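Local structure of Serine/threonine-protein kinase Tel1 (Chaetomium thermophilum, 6SKY) at residues V2202-K2207 with K2237-P2242; P2669-L2674 with H2762-L2767; L2758-G2763 with H2777-V2782. The protein probably acts as a DNA-damage-sensing ATM-family kinase that uses ATP to phosphorylate serine or threonine in proteins such as histone H2A and activates checkpoint signalling. All coordinates share one frame; numbering follows the deposited sequence.

Contact 1 of 3, residues V2202-K2207 with K2237-P2242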
loop_
_atom_site.group_PDB
_atom_site.type_symbol
_atom_site.label_atom_id
_atom_site.label_comp_id
_atom_site.label_asym_id
_atom_site.label_seq_id
_atom_site.Cartn_x
_atom_site.Cartn_y
_atom_site.Cartn_z
ATOM N N VAL A 2202 5.070 8.827 -34.119
ATOM C CA VAL A 2202 4.364 8.072 -33.095
ATOM C C VAL A 2202 4.913 8.395 -31.717
ATOM O O VAL A 2202 4.788 7.591 -30.792
ATOM C CB VAL A 2202 4.450 6.560 -33.358
ATOM C CG1 VAL A 2202 3.670 6.195 -34.592
ATOM C CG2 VAL A 2202 5.887 6.142 -33.495
ATOM N N ASP A 2203 5.519 9.567 -31.557
ATOM C CA ASP A 2203 6.120 9.885 -30.268
ATOM C C ASP A 2203 5.092 10.323 -29.240
ATOM O O ASP A 2203 5.279 10.067 -28.050
ATOM C CB ASP A 2203 7.181 10.966 -30.435
ATOM C CG ASP A 2203 6.735 12.066 -31.350
ATOM O OD1 ASP A 2203 6.071 11.754 -32.356
ATOM O OD2 ASP A 2203 7.039 13.243 -31.065
ATOM N N ALA A 2204 4.003 10.960 -29.666
ATOM C CA ALA A 2204 3.024 11.459 -28.711
ATOM C C ALA A 2204 2.250 10.326 -28.056
ATOM O O ALA A 2204 2.054 10.329 -26.839
ATOM C CB ALA A 2204 2.073 12.428 -29.395
ATOM N N ALA A 2205 1.820 9.335 -28.834
ATOM C CA ALA A 2205 1.082 8.215 -28.258
ATOM C C ALA A 2205 1.977 7.349 -27.385
ATOM O O ALA A 2205 1.543 6.844 -26.343
ATOM C CB ALA A 2205 0.455 7.387 -29.368
ATOM N N ILE A 2206 3.239 7.195 -27.768
ATOM C CA ILE A 2206 4.153 6.375 -26.988
ATOM C C ILE A 2206 4.544 7.083 -25.698
ATOM O O ILE A 2206 4.649 6.457 -24.633
ATOM C CB ILE A 2206 5.370 6.010 -27.848
ATOM C CG1 ILE A 2206 4.951 5.008 -28.918
ATOM C CG2 ILE A 2206 6.463 5.450 -27.001
ATOM C CD1 ILE A 2206 6.021 4.667 -29.880
ATOM N N LYS A 2207 4.722 8.401 -25.751
ATOM C CA LYS A 2207 5.008 9.136 -24.529
ATOM C C LYS A 2207 3.788 9.216 -23.627
ATOM O O LYS A 2207 3.931 9.213 -22.401
ATOM C CB LYS A 2207 5.538 10.522 -24.867
ATOM C CG LYS A 2207 6.959 10.490 -25.382
ATOM C CD LYS A 2207 7.511 11.878 -25.617
ATOM C CE LYS A 2207 6.736 12.605 -26.692
ATOM N NZ LYS A 2207 7.265 13.964 -26.957
ATOM N N LYS A 2237 -1.138 17.155 -34.651
ATOM C CA LYS A 2237 -1.874 17.094 -35.907
ATOM C C LYS A 2237 -1.193 16.154 -36.895
ATOM O O LYS A 2237 -1.823 15.237 -37.432
ATOM C CB LYS A 2237 -2.009 18.500 -36.497
ATOM C CG LYS A 2237 -2.609 19.507 -35.531
ATOM C CD LYS A 2237 -2.495 20.928 -36.061
ATOM C CE LYS A 2237 -2.900 21.938 -35.000
ATOM N NZ LYS A 2237 -2.677 23.337 -35.450
ATOM N N LYS A 2238 0.097 16.369 -37.140
ATOM C CA LYS A 2238 0.875 15.517 -38.033
ATOM C C LYS A 2238 1.416 14.349 -37.217
ATOM O O LYS A 2238 2.560 14.337 -36.767
ATOM C CB LYS A 2238 1.984 16.319 -38.695
ATOM C CG LYS A 2238 1.452 17.500 -39.488
ATOM C CD LYS A 2238 2.561 18.346 -40.086
ATOM C CE LYS A 2238 1.977 19.552 -40.802
ATOM N NZ LYS A 2238 3.025 20.493 -41.281
ATOM N N GLN A 2239 0.562 13.346 -37.033
ATOM C CA GLN A 2239 0.856 12.260 -36.104
ATOM C C GLN A 2239 0.033 11.049 -36.499
ATOM O O GLN A 2239 -1.193 11.084 -36.392
ATOM C CB GLN A 2239 0.526 12.682 -34.674
ATOM C CG GLN A 2239 1.354 12.030 -33.597
ATOM C CD GLN A 2239 2.574 12.842 -33.245
ATOM O OE1 GLN A 2239 2.746 13.952 -33.724
ATOM N NE2 GLN A 2239 3.427 12.293 -32.404
ATOM N N SER A 2240 0.690 9.993 -36.964
ATOM C CA SER A 2240 0.018 8.710 -37.058
ATOM C C SER A 2240 -0.206 8.164 -35.654
ATOM O O SER A 2240 0.480 8.546 -34.706
ATOM C CB SER A 2240 0.832 7.738 -37.899
ATOM O OG SER A 2240 2.209 8.019 -37.782
ATOM N N VAL A 2241 -1.168 7.256 -35.526
ATOM C CA VAL A 2241 -1.732 6.935 -34.216
ATOM C C VAL A 2241 -2.180 8.249 -33.590
ATOM O O VAL A 2241 -1.493 8.778 -32.707
ATOM C CB VAL A 2241 -0.738 6.197 -33.307
ATOM C CG1 VAL A 2241 -1.457 5.650 -32.107
ATOM C CG2 VAL A 2241 -0.059 5.087 -34.056
ATOM N N PRO A 2242 -3.299 8.819 -34.033
ATOM C CA PRO A 2242 -3.620 10.208 -33.694
ATOM C C PRO A 2242 -3.811 10.409 -32.201
ATOM O O PRO A 2242 -3.963 9.472 -31.417
ATOM C CB PRO A 2242 -4.926 10.467 -34.452
ATOM C CG PRO A 2242 -5.094 9.316 -35.375
ATOM C CD PRO A 2242 -4.410 8.165 -34.734
#

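Contact 2 of 3, residues P2669-L2674 with H2762-L2767. With AGS (phosphothiophosphoric acid-adenylate ester), chain C.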
loop_
_atom_site.group_PDB
_atom_site.type_symbol
_atom_site.label_atom_id
_atom_site.label_comp_id
_atom_site.label_asym_id
_atom_site.label_seq_id
_atom_site.Cartn_x
_atom_site.Cartn_y
_atom_site.Cartn_z
ATOM N N PRO A 2669 -39.416 -21.372 -1.578
ATOM C CA PRO A 2669 -39.028 -20.625 -0.384
ATOM C C PRO A 2669 -38.130 -21.455 0.510
ATOM O O PRO A 2669 -38.245 -22.674 0.580
ATOM C CB PRO A 2669 -40.362 -20.319 0.284
ATOM C CG PRO A 2669 -41.308 -20.316 -0.820
ATOM C CD PRO A 2669 -40.870 -21.375 -1.754
ATOM N N LEU A 2670 -37.207 -20.778 1.181
ATOM C CA LEU A 2670 -36.231 -21.476 2.003
ATOM C C LEU A 2670 -36.903 -22.234 3.133
ATOM O O LEU A 2670 -36.486 -23.341 3.484
ATOM C CB LEU A 2670 -35.218 -20.477 2.545
ATOM C CG LEU A 2670 -34.179 -20.940 3.548
ATOM C CD1 LEU A 2670 -33.078 -21.686 2.859
ATOM C CD2 LEU A 2670 -33.638 -19.750 4.286
ATOM N N HIS A 2671 -37.960 -21.669 3.701
ATOM C CA HIS A 2671 -38.649 -22.330 4.798
ATOM C C HIS A 2671 -39.438 -23.541 4.322
ATOM O O HIS A 2671 -39.504 -24.552 5.029
ATOM C CB HIS A 2671 -39.563 -21.333 5.489
ATOM C CG HIS A 2671 -39.767 -21.605 6.941
ATOM N ND1 HIS A 2671 -40.998 -21.916 7.473
ATOM C CD2 HIS A 2671 -38.896 -21.611 7.975
ATOM C CE1 HIS A 2671 -40.876 -22.101 8.773
ATOM N NE2 HIS A 2671 -39.611 -21.924 9.103
ATOM N N GLU A 2672 -40.019 -23.466 3.124
ATOM C CA GLU A 2672 -40.765 -24.586 2.570
ATOM C C GLU A 2672 -39.868 -25.744 2.178
ATOM O O GLU A 2672 -40.346 -26.874 2.097
ATOM C CB GLU A 2672 -41.564 -24.149 1.351
ATOM C CG GLU A 2672 -42.413 -22.924 1.565
ATOM C CD GLU A 2672 -43.710 -23.210 2.281
ATOM O OE1 GLU A 2672 -43.681 -23.786 3.386
ATOM O OE2 GLU A 2672 -44.774 -22.853 1.737
ATOM N N TYR A 2673 -38.594 -25.496 1.903
ATOM C CA TYR A 2673 -37.691 -26.626 1.765
ATOM C C TYR A 2673 -37.222 -27.118 3.123
ATOM O O TYR A 2673 -37.180 -28.325 3.361
ATOM C CB TYR A 2673 -36.480 -26.280 0.900
ATOM C CG TYR A 2673 -35.458 -27.390 0.941
ATOM C CD1 TYR A 2673 -35.608 -28.516 0.162
ATOM C CD2 TYR A 2673 -34.369 -27.331 1.794
ATOM C CE1 TYR A 2673 -34.705 -29.535 0.221
ATOM C CE2 TYR A 2673 -33.466 -28.349 1.860
ATOM C CZ TYR A 2673 -33.640 -29.446 1.072
ATOM O OH TYR A 2673 -32.737 -30.466 1.125
ATOM N N LEU A 2674 -36.871 -26.207 4.026
ATOM C CA LEU A 2674 -36.167 -26.615 5.232
ATOM C C LEU A 2674 -37.057 -27.307 6.240
ATOM O O LEU A 2674 -36.566 -28.133 7.008
ATOM C CB LEU A 2674 -35.507 -25.420 5.904
ATOM C CG LEU A 2674 -34.214 -24.911 5.298
ATOM C CD1 LEU A 2674 -33.662 -23.852 6.195
ATOM C CD2 LEU A 2674 -33.245 -26.039 5.150
ATOM N N HIS A 2762 -36.303 -13.233 7.102
ATOM C CA HIS A 2762 -36.708 -14.539 7.586
ATOM C C HIS A 2762 -36.841 -15.501 6.411
ATOM O O HIS A 2762 -36.526 -15.175 5.272
ATOM C CB HIS A 2762 -37.992 -14.444 8.402
ATOM C CG HIS A 2762 -39.124 -13.783 7.688
ATOM N ND1 HIS A 2762 -40.072 -14.487 6.982
ATOM C CD2 HIS A 2762 -39.475 -12.482 7.589
ATOM C CE1 HIS A 2762 -40.948 -13.647 6.466
ATOM N NE2 HIS A 2762 -40.609 -12.424 6.818
ATOM N N GLY A 2763 -37.300 -16.710 6.688
ATOM C CA GLY A 2763 -37.253 -17.748 5.683
ATOM C C GLY A 2763 -38.264 -17.642 4.575
ATOM O O GLY A 2763 -38.163 -18.389 3.604
ATOM N N HIS A 2764 -39.242 -16.758 4.688
ATOM C CA HIS A 2764 -40.246 -16.594 3.651
ATOM C C HIS A 2764 -39.908 -15.490 2.677
ATOM O O HIS A 2764 -40.638 -15.300 1.706
ATOM C CB HIS A 2764 -41.606 -16.322 4.274
ATOM C CG HIS A 2764 -42.278 -17.546 4.804
ATOM N ND1 HIS A 2764 -42.941 -17.567 6.009
ATOM C CD2 HIS A 2764 -42.391 -18.793 4.289
ATOM C CE1 HIS A 2764 -43.432 -18.775 6.215
ATOM N NE2 HIS A 2764 -43.113 -19.537 5.185
ATOM N N ASN A 2765 -38.827 -14.759 2.919
ATOM C CA ASN A 2765 -38.352 -13.714 2.034
ATOM C C ASN A 2765 -37.153 -14.143 1.220
ATOM O O ASN A 2765 -36.620 -13.339 0.461
ATOM C CB ASN A 2765 -37.987 -12.472 2.837
ATOM C CG ASN A 2765 -39.185 -11.692 3.275
ATOM O OD1 ASN A 2765 -40.227 -11.740 2.647
ATOM N ND2 ASN A 2765 -39.043 -10.960 4.357
ATOM N N ILE A 2766 -36.714 -15.385 1.365
ATOM C CA ILE A 2766 -35.533 -15.906 0.698
ATOM C C ILE A 2766 -35.968 -17.112 -0.113
ATOM O O ILE A 2766 -36.542 -18.055 0.436
ATOM C CB ILE A 2766 -34.439 -16.280 1.706
ATOM C CG1 ILE A 2766 -34.131 -15.097 2.613
ATOM C CG2 ILE A 2766 -33.194 -16.746 1.005
ATOM C CD1 ILE A 2766 -33.258 -15.425 3.763
ATOM N N LEU A 2767 -35.703 -17.081 -1.411
ATOM C CA LEU A 2767 -36.091 -18.129 -2.336
ATOM C C LEU A 2767 -34.850 -18.821 -2.865
ATOM O O LEU A 2767 -33.838 -18.175 -3.118
ATOM C CB LEU A 2767 -36.891 -17.555 -3.503
ATOM C CG LEU A 2767 -38.017 -16.578 -3.195
ATOM C CD1 LEU A 2767 -38.525 -15.992 -4.465
ATOM C CD2 LEU A 2767 -39.121 -17.266 -2.471
HETATM P PG AGS C . -46.117 -13.485 6.081
HETATM S S1G AGS C . -44.564 -14.213 7.006
HETATM O O2G AGS C . -45.771 -12.111 5.447
HETATM O O3G AGS C . -47.286 -13.304 7.086
HETATM P PB AGS C . -45.761 -14.530 3.623
HETATM O O1B AGS C . -44.354 -14.164 3.862
HETATM O O2B AGS C . -45.990 -15.951 3.113
HETATM O O3B AGS C . -46.588 -14.438 4.952
HETATM P PA AGS C . -46.992 -14.097 1.215
HETATM O O1A AGS C . -48.439 -14.293 1.354
HETATM O O2A AGS C . -46.583 -13.119 0.115
HETATM O O3A AGS C . -46.361 -13.548 2.550
HETATM O "O5'" AGS C . -46.359 -15.509 0.972
HETATM C "C5'" AGS C . -46.702 -16.217 -0.227
HETATM C "C4'" AGS C . -45.753 -17.367 -0.425
HETATM O "O4'" AGS C . -45.132 -17.252 -1.718
HETATM C "C3'" AGS C . -44.605 -17.453 0.573
HETATM O "O3'" AGS C . -44.215 -18.802 0.788
HETATM C "C2'" AGS C . -43.505 -16.641 -0.105
HETATM O "O2'" AGS C . -42.219 -17.130 0.247
HETATM C "C1'" AGS C . -43.770 -16.893 -1.588
HETATM N N9 AGS C . -43.527 -15.728 -2.424
HETATM C C8 AGS C . -43.795 -14.424 -2.116
HETATM N N7 AGS C . -43.476 -13.576 -3.061
HETATM C C5 AGS C . -42.967 -14.382 -4.063
HETATM C C6 AGS C . -42.447 -14.093 -5.337
HETATM N N6 AGS C . -42.357 -12.861 -5.839
HETATM N N1 AGS C . -42.021 -15.127 -6.087
HETATM C C2 AGS C . -42.109 -16.362 -5.590
HETATM N N3 AGS C . -42.578 -16.756 -4.406
HETATM C C4 AGS C . -42.991 -15.710 -3.685
#

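Contact 3 of 3, residues L2758-G2763 with H2777-V2782. With AGS (phosphothiophosphoric acid-adenylate ester), chain C.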
loop_
_atom_site.group_PDB
_atom_site.type_symbol
_atom_site.label_atom_id
_atom_site.label_comp_id
_atom_site.label_asym_id
_atom_site.label_seq_id
_atom_site.Cartn_x
_atom_site.Cartn_y
_atom_site.Cartn_z
ATOM N N LEU A 2758 -30.591 -3.726 5.419
ATOM C CA LEU A 2758 -31.715 -4.569 5.041
ATOM C C LEU A 2758 -32.108 -5.511 6.168
ATOM O O LEU A 2758 -31.270 -6.222 6.721
ATOM C CB LEU A 2758 -31.356 -5.358 3.791
ATOM C CG LEU A 2758 -32.361 -6.365 3.255
ATOM C CD1 LEU A 2758 -33.603 -5.654 2.800
ATOM C CD2 LEU A 2758 -31.748 -7.145 2.125
ATOM N N GLY A 2759 -33.390 -5.517 6.503
ATOM C CA GLY A 2759 -33.896 -6.368 7.556
ATOM C C GLY A 2759 -35.089 -7.171 7.103
ATOM O O GLY A 2759 -35.423 -7.150 5.920
ATOM N N ASP A 2760 -35.732 -7.882 8.029
ATOM C CA ASP A 2760 -36.873 -8.749 7.728
ATOM C C ASP A 2760 -36.447 -9.952 6.890
ATOM O O ASP A 2760 -37.163 -10.388 5.995
ATOM C CB ASP A 2760 -37.992 -7.966 7.041
ATOM C CG ASP A 2760 -39.305 -8.696 7.042
ATOM O OD1 ASP A 2760 -39.667 -9.283 8.079
ATOM O OD2 ASP A 2760 -39.993 -8.662 6.005
ATOM N N ARG A 2761 -35.277 -10.500 7.193
ATOM C CA ARG A 2761 -34.678 -11.571 6.402
ATOM C C ARG A 2761 -35.015 -12.937 6.987
ATOM O O ARG A 2761 -34.141 -13.714 7.325
ATOM C CB ARG A 2761 -33.169 -11.381 6.320
ATOM C CG ARG A 2761 -32.704 -10.152 5.581
ATOM C CD ARG A 2761 -33.077 -10.217 4.139
ATOM N NE ARG A 2761 -34.289 -9.471 3.862
ATOM C CZ ARG A 2761 -35.119 -9.743 2.871
ATOM N NH1 ARG A 2761 -36.193 -9.012 2.690
ATOM N NH2 ARG A 2761 -34.878 -10.754 2.069
ATOM N N HIS A 2762 -36.303 -13.233 7.102
ATOM C CA HIS A 2762 -36.708 -14.539 7.586
ATOM C C HIS A 2762 -36.841 -15.501 6.411
ATOM O O HIS A 2762 -36.526 -15.175 5.272
ATOM C CB HIS A 2762 -37.992 -14.444 8.402
ATOM C CG HIS A 2762 -39.124 -13.783 7.688
ATOM N ND1 HIS A 2762 -40.072 -14.487 6.982
ATOM C CD2 HIS A 2762 -39.475 -12.482 7.589
ATOM C CE1 HIS A 2762 -40.948 -13.647 6.466
ATOM N NE2 HIS A 2762 -40.609 -12.424 6.818
ATOM N N GLY A 2763 -37.300 -16.710 6.688
ATOM C CA GLY A 2763 -37.253 -17.748 5.683
ATOM C C GLY A 2763 -38.264 -17.642 4.575
ATOM O O GLY A 2763 -38.163 -18.389 3.604
ATOM N N HIS A 2777 -33.680 -12.653 -2.917
ATOM C CA HIS A 2777 -34.257 -11.953 -1.785
ATOM C C HIS A 2777 -35.375 -11.053 -2.278
ATOM O O HIS A 2777 -35.186 -10.271 -3.209
ATOM C CB HIS A 2777 -33.193 -11.154 -1.042
ATOM C CG HIS A 2777 -32.336 -11.991 -0.149
ATOM N ND1 HIS A 2777 -32.324 -11.846 1.218
ATOM C CD2 HIS A 2777 -31.478 -12.995 -0.426
ATOM C CE1 HIS A 2777 -31.491 -12.721 1.743
ATOM N NE2 HIS A 2777 -30.964 -13.429 0.767
ATOM N N ILE A 2778 -36.545 -11.199 -1.672
ATOM C CA ILE A 2778 -37.728 -10.445 -2.029
ATOM C C ILE A 2778 -38.154 -9.660 -0.799
ATOM O O ILE A 2778 -37.587 -9.812 0.275
ATOM C CB ILE A 2778 -38.858 -11.359 -2.529
ATOM C CG1 ILE A 2778 -39.271 -12.330 -1.441
ATOM C CG2 ILE A 2778 -38.399 -12.153 -3.709
ATOM C CD1 ILE A 2778 -40.276 -13.296 -1.870
ATOM N N ASP A 2779 -39.150 -8.792 -0.973
ATOM C CA ASP A 2779 -39.767 -8.079 0.143
ATOM C C ASP A 2779 -38.737 -7.198 0.854
ATOM O O ASP A 2779 -38.481 -7.320 2.047
ATOM C CB ASP A 2779 -40.418 -9.093 1.092
ATOM C CG ASP A 2779 -41.376 -8.472 2.093
ATOM O OD1 ASP A 2779 -41.025 -7.477 2.759
ATOM O OD2 ASP A 2779 -42.488 -9.021 2.242
ATOM N N LEU A 2780 -38.149 -6.284 0.086
ATOM C CA LEU A 2780 -36.979 -5.527 0.511
ATOM C C LEU A 2780 -37.335 -4.173 1.108
ATOM O O LEU A 2780 -36.556 -3.229 0.997
ATOM C CB LEU A 2780 -36.021 -5.340 -0.664
ATOM C CG LEU A 2780 -35.414 -6.573 -1.321
ATOM C CD1 LEU A 2780 -34.601 -6.155 -2.501
ATOM C CD2 LEU A 2780 -34.554 -7.320 -0.355
ATOM N N GLY A 2781 -38.483 -4.057 1.757
ATOM C CA GLY A 2781 -38.965 -2.758 2.172
ATOM C C GLY A 2781 -38.484 -2.256 3.515
ATOM O O GLY A 2781 -38.502 -1.050 3.763
ATOM N N VAL A 2782 -38.069 -3.160 4.399
ATOM C CA VAL A 2782 -37.554 -2.787 5.717
ATOM C C VAL A 2782 -36.046 -2.635 5.560
ATOM O O VAL A 2782 -35.292 -3.591 5.667
ATOM C CB VAL A 2782 -37.924 -3.813 6.783
ATOM C CG1 VAL A 2782 -37.320 -3.447 8.098
ATOM C CG2 VAL A 2782 -39.413 -3.914 6.910
HETATM P PG AGS C . -46.117 -13.485 6.081
HETATM S S1G AGS C . -44.564 -14.213 7.006
HETATM O O2G AGS C . -45.771 -12.111 5.447
HETATM O O3G AGS C . -47.286 -13.304 7.086
HETATM P PB AGS C . -45.761 -14.530 3.623
HETATM O O1B AGS C . -44.354 -14.164 3.862
HETATM O O2B AGS C . -45.990 -15.951 3.113
HETATM O O3B AGS C . -46.588 -14.438 4.952
HETATM P PA AGS C . -46.992 -14.097 1.215
HETATM O O1A AGS C . -48.439 -14.293 1.354
HETATM O O2A AGS C . -46.583 -13.119 0.115
HETATM O O3A AGS C . -46.361 -13.548 2.550
HETATM O "O5'" AGS C . -46.359 -15.509 0.972
HETATM C "C5'" AGS C . -46.702 -16.217 -0.227
HETATM C "C4'" AGS C . -45.753 -17.367 -0.425
HETATM O "O4'" AGS C . -45.132 -17.252 -1.718
HETATM C "C3'" AGS C . -44.605 -17.453 0.573
HETATM O "O3'" AGS C . -44.215 -18.802 0.788
HETATM C "C2'" AGS C . -43.505 -16.641 -0.105
HETATM O "O2'" AGS C . -42.219 -17.130 0.247
HETATM C "C1'" AGS C . -43.770 -16.893 -1.588
HETATM N N9 AGS C . -43.527 -15.728 -2.424
HETATM C C8 AGS C . -43.795 -14.424 -2.116
HETATM N N7 AGS C . -43.476 -13.576 -3.061
HETATM C C5 AGS C . -42.967 -14.382 -4.063
HETATM C C6 AGS C . -42.447 -14.093 -5.337
HETATM N N6 AGS C . -42.357 -12.861 -5.839
HETATM N N1 AGS C . -42.021 -15.127 -6.087
HETATM C C2 AGS C . -42.109 -16.362 -5.590
HETATM N N3 AGS C . -42.578 -16.756 -4.406
HETATM C C4 AGS C . -42.991 -15.710 -3.685
#

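Contact 1 of 3, residues V2202-K2207 with K2237-P2242
Two flat groups carry the polar half of this contact, the carboxylate of Asp2203 and the terminal amide of Gln2239, whose planes are turned 31° against each other. The carboxylate meets the amide through its OD1 branch, with Asp2203 OD1 3.8 Å from Gln2239 CD, and the methyl of Ala2204 also reaches the amide group, its CB lying 3.9 Å from Gln2239 CD. The setting is the helical repeat architecture of the FAT domain, whose family belongs to the TPR clan: the loop that follows helix 2220-2232 comes back to the first turn of helix 2203-2217, with Val2202 in the N-cap position. Gln2239 closes an inverse gamma turn centred on Lys2238. The glutamine chain then bends at chi2 (92°), which brings its end across the aspartate side chain at about a right angle. Asp2203 holds its CG in the crowded position between the backbone N and the carbonyl carbon, and its carboxylate stands at the start of the helix, where the helix dipole would probably stabilise a negative charge. An alanine here would remove the carboxylate, and would probably leave the loop with less packing against the end of Gln2239 and the helix start without a favourable charge. The second half of the contact is apolar. Val2241 points at the helix and spreads its two methyls over different residues: CG1 lies 3.8 Å from CB of Ala2205, while CG2 goes to Val2202. Helix 2154-2174 packs against the two valines through Leu2159. Ser2240, between the polar and apolar halves, is hydrogen-bonded through OG to the carbonyl O of Ser2201. The valines cross obliquely, Val2202 CG1 resting 3.9 Å from Val2241 CG2.

Contact 2 of 3, residues P2669-L2674 with H2762-L2767
His2671 and His2764 set the character of this contact in the ATP pocket of the PI3/PI4-kinase-family catalytic domain: the edge of the His2671 ring is directed at the face of His2764 in an offset edge-to-face pair, with ring centroids 5.2 Å apart and planes at 70°. His2671 gets there with CG anti to its backbone N (chi1 -150°), whereas the CA-CB bond of His2764 leads away and only its ring turns back. Over one face of the His2764 ring lies O2B of the bound ATP analogue AGS. In the backbone, Leu2670 N donates to Ile2766 O at 2.9 Å, in the carbonyl plane, and His2671 N reaches Gly2763 O at 3.3 Å from above that carbonyl's plane. Pro2669 and Leu2767 line the pocket side by side, the proline at the ribose and the leucine at the adenine, with Pro2669 CG 4.1 Å from Leu2767 CD2 and Leu2767 CD1 3.8 Å from AGS C2. The ribose O2' donates to His2764 O at 2.8 Å. Pro2669 and Leu2767 form an antiparallel non-hydrogen-bonded pair joining strand 2667-2669 to strand 2766-2769, whose other edge pairs with strand 2775-2777, while Leu2670 packs against Ile2804 of helix 2802-2806.

Contact 3 of 3, residues L2758-G2763 with H2777-V2782
The guanidinium of Arg2761 is the hub of this contact, which joins the Asp-Arg-His motif of the kinase catalytic loop to the Asp-Leu-Gly motif that opens the activation loop in this family. Arg2761 NH1 gives a nearly straight hydrogen bond to Ile2778 O at 2.9 Å, in the guanidinium plane, and NH2 adds a weak one to the same carbonyl. Arg2761 NH2 also donates to ND1 of His2777 at 2.9 Å, a bond tilted out of both flat groups, whose planes lie 33° apart; ND1 therefore serves as acceptor. CD2 of Leu2780 lies over one face of the guanidinium, offset toward its rim. The arginine chain bends at chi2 and chi3 to curl back, and a weak bond from NE to Gly2759 O steadies the curl.

Around this first shell, Leu2758 closes obliquely on Leu2780, and Phe2626 of helix 2616-2632 packs on both. Asp2760 and Asp2779 bring like charges together, OD2 of Asp2760 lying 3.6 Å from OD1 of Asp2779. That repulsion is probably eased by Arg2856, which forms a salt bridge with Asp2779 OD1, and by the magnesium ion that Asp2779 binds together with Asn2765. Ile2778 faces the adenine instead, its CD1 3.4 Å from N7 of AGS. At the far end, Val2782 packs its CB against CB of Asp2760, and Gly2759 N donates to Val2782 O at 2.8 Å, nearly along the C=O axis.

Contact 1 comes first along the chain and lies in the FAT region, among helices, whereas contacts 2 and 3 both belong to the kinase domain and touch AGS. The centre of contact 1 is about 61 Å from that of contact 2 and about 56 Å from that of contact 3, so it has no direct share in the nucleotide site. Contact 2 opens at 2669-2674; its second segment, 2762-2767, overlaps the first of contact 3, which closes at 2777-2782. Their centres are about 11 Å apart. Through Asn2765, a magnesium ligand like Asp2779, the two contacts form one nucleotide and metal site, next to the paired strands 2766-2769 and 2775-2777.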